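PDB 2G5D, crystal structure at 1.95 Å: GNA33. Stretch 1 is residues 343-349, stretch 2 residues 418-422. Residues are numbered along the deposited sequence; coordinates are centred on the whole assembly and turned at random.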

# COMPACT_ATOMS: atom_id res chain seq x y z
N ASP A 343 -4.19 -5.51 8.42
CA ASP A 343 -4.07 -4.76 9.66
C ASP A 343 -3.12 -5.55 10.54
O ASP A 343 -3.41 -6.69 10.91
N ARG A 344 -2.00 -4.94 10.89
CA ARG A 344 -0.95 -5.59 11.68
C ARG A 344 -1.26 -5.80 13.16
O ARG A 344 -0.50 -6.46 13.86
N HIS A 345 -2.34 -5.20 13.64
CA HIS A 345 -2.87 -5.53 14.95
C HIS A 345 -3.26 -6.98 14.99
O HIS A 345 -3.27 -7.59 16.06
N TYR A 346 -3.59 -7.52 13.81
CA TYR A 346 -4.25 -8.82 13.68
C TYR A 346 -3.47 -9.84 12.84
O TYR A 346 -3.45 -11.03 13.19
N ILE A 347 -2.82 -9.37 11.77
CA ILE A 347 -2.11 -10.26 10.82
C ILE A 347 -0.61 -10.05 10.95
O ILE A 347 -0.13 -8.92 10.99
N THR A 348 0.12 -11.17 11.03
CA THR A 348 1.57 -11.14 11.11
C THR A 348 2.10 -10.74 9.73
O THR A 348 1.69 -11.31 8.72
N LEU A 349 2.97 -9.73 9.69
CA LEU A 349 3.41 -9.16 8.41
C LEU A 349 4.32 -10.15 7.68
O LEU A 349 5.27 -10.67 8.25
N PRO A 418 -0.63 -17.03 15.99
CA PRO A 418 -1.00 -15.67 15.67
C PRO A 418 -1.05 -14.85 16.96
O PRO A 418 -1.10 -15.40 18.07
N GLU A 419 -1.02 -13.54 16.83
CA GLU A 419 -0.98 -12.73 18.02
C GLU A 419 -1.65 -11.42 17.72
O GLU A 419 -1.42 -10.81 16.67
N TYR A 420 -2.49 -10.99 18.65
CA TYR A 420 -3.02 -9.66 18.65
C TYR A 420 -1.90 -8.74 19.15
O TYR A 420 -1.32 -8.97 20.22
N ARG A 421 -1.61 -7.71 18.36
CA ARG A 421 -0.50 -6.82 18.62
C ARG A 421 -1.03 -5.40 18.77
O ARG A 421 -1.08 -4.64 17.80
N PRO A 422 -1.41 -5.03 20.01
CA PRO A 422 -2.02 -3.72 20.29
C PRO A 422 -1.09 -2.56 19.96
O PRO A 422 0.09 -2.73 19.64
OXT PRO A 422 -1.51 -1.40 20.00

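The last residues of the chain are held against a loop more than seventy positions earlier largely by polar contacts, and the most striking of these is a two-point clasp between H345 and R421. R421 N donates to H345 O at 2.8 Å, and H345 ND1 donates to R421 O at 2.9 Å, both nearly linear. One residue thus engages both backbone polar groups of the other, using its own carbonyl and its imidazole, although neither stretch forms a regular helix or strand. The imidazole can do this because H345, with chi1 in m, turns its ring so that R421 O lies at the ring edge, near its plane, where the N-H points. Two CA-H...O contacts reinforce the pairing: Y420 CA lies 3.3 Å from H345 O, and H345 CA lies 3.5 Å from R421 O. At the terminus itself, P422 OXT comes within 3.7 Å of H345 CE1, while the proline ring, its CA-to-CB bond directed away, adds little.

The turn that presents H345 is braced from within its own stretch. D343, chi1 t, accepts a hydrogen bond from H345 N at its OD1 (3.0 Å), and D343 O receives Y346 N at 3.0 Å and I347 N at 2.9 Å. D343 itself does not touch the second stretch.

R421 also reaches along the first stretch with its side chain. Its CA-to-CB bond runs sideways, but the m, t, t sequence of chi1 to chi3 extends the chain so that its end comes nearer, and NH1 donates to T348 OG1 at 3.0 Å. The hydroxyl lies at the edge of the guanidinium, near its plane, the position suited to an N-H donor. T348, chi1 m, is buried and directs its CA-to-CB bond sideways. E419, extended with chi1 and chi2 both t, places OE1 3.5 Å from R421 NH2; this salt bridge is one of charge alone, since the oxygen lies well out of the guanidinium plane.

Three waters fill the polar space around this arginine. Water 1 accepts from R421 NH1 at 2.8 Å and lies within hydrogen-bonding reach of R344 O at 3.0 Å and E419 O at 2.7 Å. Water 2 accepts from E419 N at 3.0 Å and is also 3.0 Å from Y346 O and 2.9 Å from T348 OG1, linking backbone groups too far apart to pair directly. Water 3 accepts from R421 NH2 at 3.2 Å and hydrogen-bonds to T348 OG1 at 2.6 Å, giving the arginine a second, indirect route to the threonine.

The apolar part of the contact is a pair of tyrosines. Y346, chi1 m, starts away from the second stretch and Y420, chi1 t, starts sideways, yet the ends of both side chains come nearer, bringing Y346 CE2 to 3.5 Å from Y420 CD2. The ring planes are near parallel, at 27°, but slid apart, with centroids separated by 5.3 Å, so they barely overlap.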

# COMPACT_ATOMS: atom_id res chain seq x y z
CB ASP A 343 -5.47 -4.58 10.28
CG ASP A 343 -5.44 -3.87 11.64
OD1 ASP A 343 -4.36 -3.52 12.16
OD2 ASP A 343 -6.52 -3.68 12.21
CB ARG A 344 0.35 -4.81 11.55
CG ARG A 344 1.05 -5.01 10.23
CD ARG A 344 2.38 -4.29 10.26
NE ARG A 344 3.35 -5.09 11.01
CZ ARG A 344 4.63 -4.79 11.15
NH1 ARG A 344 5.12 -3.69 10.59
NH2 ARG A 344 5.43 -5.60 11.84
CB HIS A 345 -4.12 -4.70 15.26
CG HIS A 345 -3.84 -3.26 15.56
ND1 HIS A 345 -2.86 -2.86 16.44
CD2 HIS A 345 -4.45 -2.13 15.14
CE1 HIS A 345 -2.86 -1.54 16.54
NE2 HIS A 345 -3.81 -1.07 15.76
CB TYR A 346 -5.69 -8.64 13.18
CG TYR A 346 -6.57 -7.90 14.19
CD1 TYR A 346 -7.01 -6.60 13.96
CD2 TYR A 346 -6.91 -8.49 15.42
CE1 TYR A 346 -7.78 -5.91 14.91
CE2 TYR A 346 -7.68 -7.81 16.37
CZ TYR A 346 -8.12 -6.52 16.10
OH TYR A 346 -8.90 -5.85 17.02
CB ILE A 347 -2.53 -10.03 9.32
CG1 ILE A 347 -4.06 -10.10 9.13
CG2 ILE A 347 -1.76 -10.99 8.37
CD1 ILE A 347 -4.73 -11.34 9.70
CB THR A 348 2.13 -12.51 11.59
OG1 THR A 348 1.56 -12.83 12.86
CG2 THR A 348 3.65 -12.44 11.74
CB LEU A 349 4.09 -7.78 8.58
CG LEU A 349 4.37 -7.00 7.28
CD1 LEU A 349 3.06 -6.52 6.57
CD2 LEU A 349 5.28 -5.83 7.56
CB PRO A 418 -2.38 -15.83 15.03
CG PRO A 418 -2.92 -17.07 15.63
CD PRO A 418 -1.77 -17.96 15.85
CB GLU A 419 0.47 -12.52 18.44
CG GLU A 419 0.65 -11.71 19.68
CD GLU A 419 2.12 -11.41 19.96
OE1 GLU A 419 2.98 -12.04 19.31
OE2 GLU A 419 2.39 -10.55 20.82
CB TYR A 420 -4.28 -9.59 19.50
CG TYR A 420 -4.78 -8.19 19.78
CD1 TYR A 420 -4.88 -7.71 21.10
CD2 TYR A 420 -5.13 -7.33 18.74
CE1 TYR A 420 -5.34 -6.42 21.36
CE2 TYR A 420 -5.58 -6.05 18.99
CZ TYR A 420 -5.68 -5.60 20.30
OH TYR A 420 -6.13 -4.33 20.52
CB ARG A 421 0.53 -6.93 17.49
CG ARG A 421 1.20 -8.30 17.43
CD ARG A 421 2.38 -8.34 16.46
NE ARG A 421 3.08 -9.63 16.48
CZ ARG A 421 2.80 -10.67 15.70
NH1 ARG A 421 1.83 -10.60 14.79
NH2 ARG A 421 3.51 -11.78 15.83
CB PRO A 422 -2.30 -3.78 21.79
CG PRO A 422 -1.36 -4.80 22.33
CD PRO A 422 -1.26 -5.83 21.24
O HOH W 1 -0.69 -9.43 14.45
O HOH W 2 -1.15 -12.71 14.00
O HOH W 3 2.65 -14.56 14.54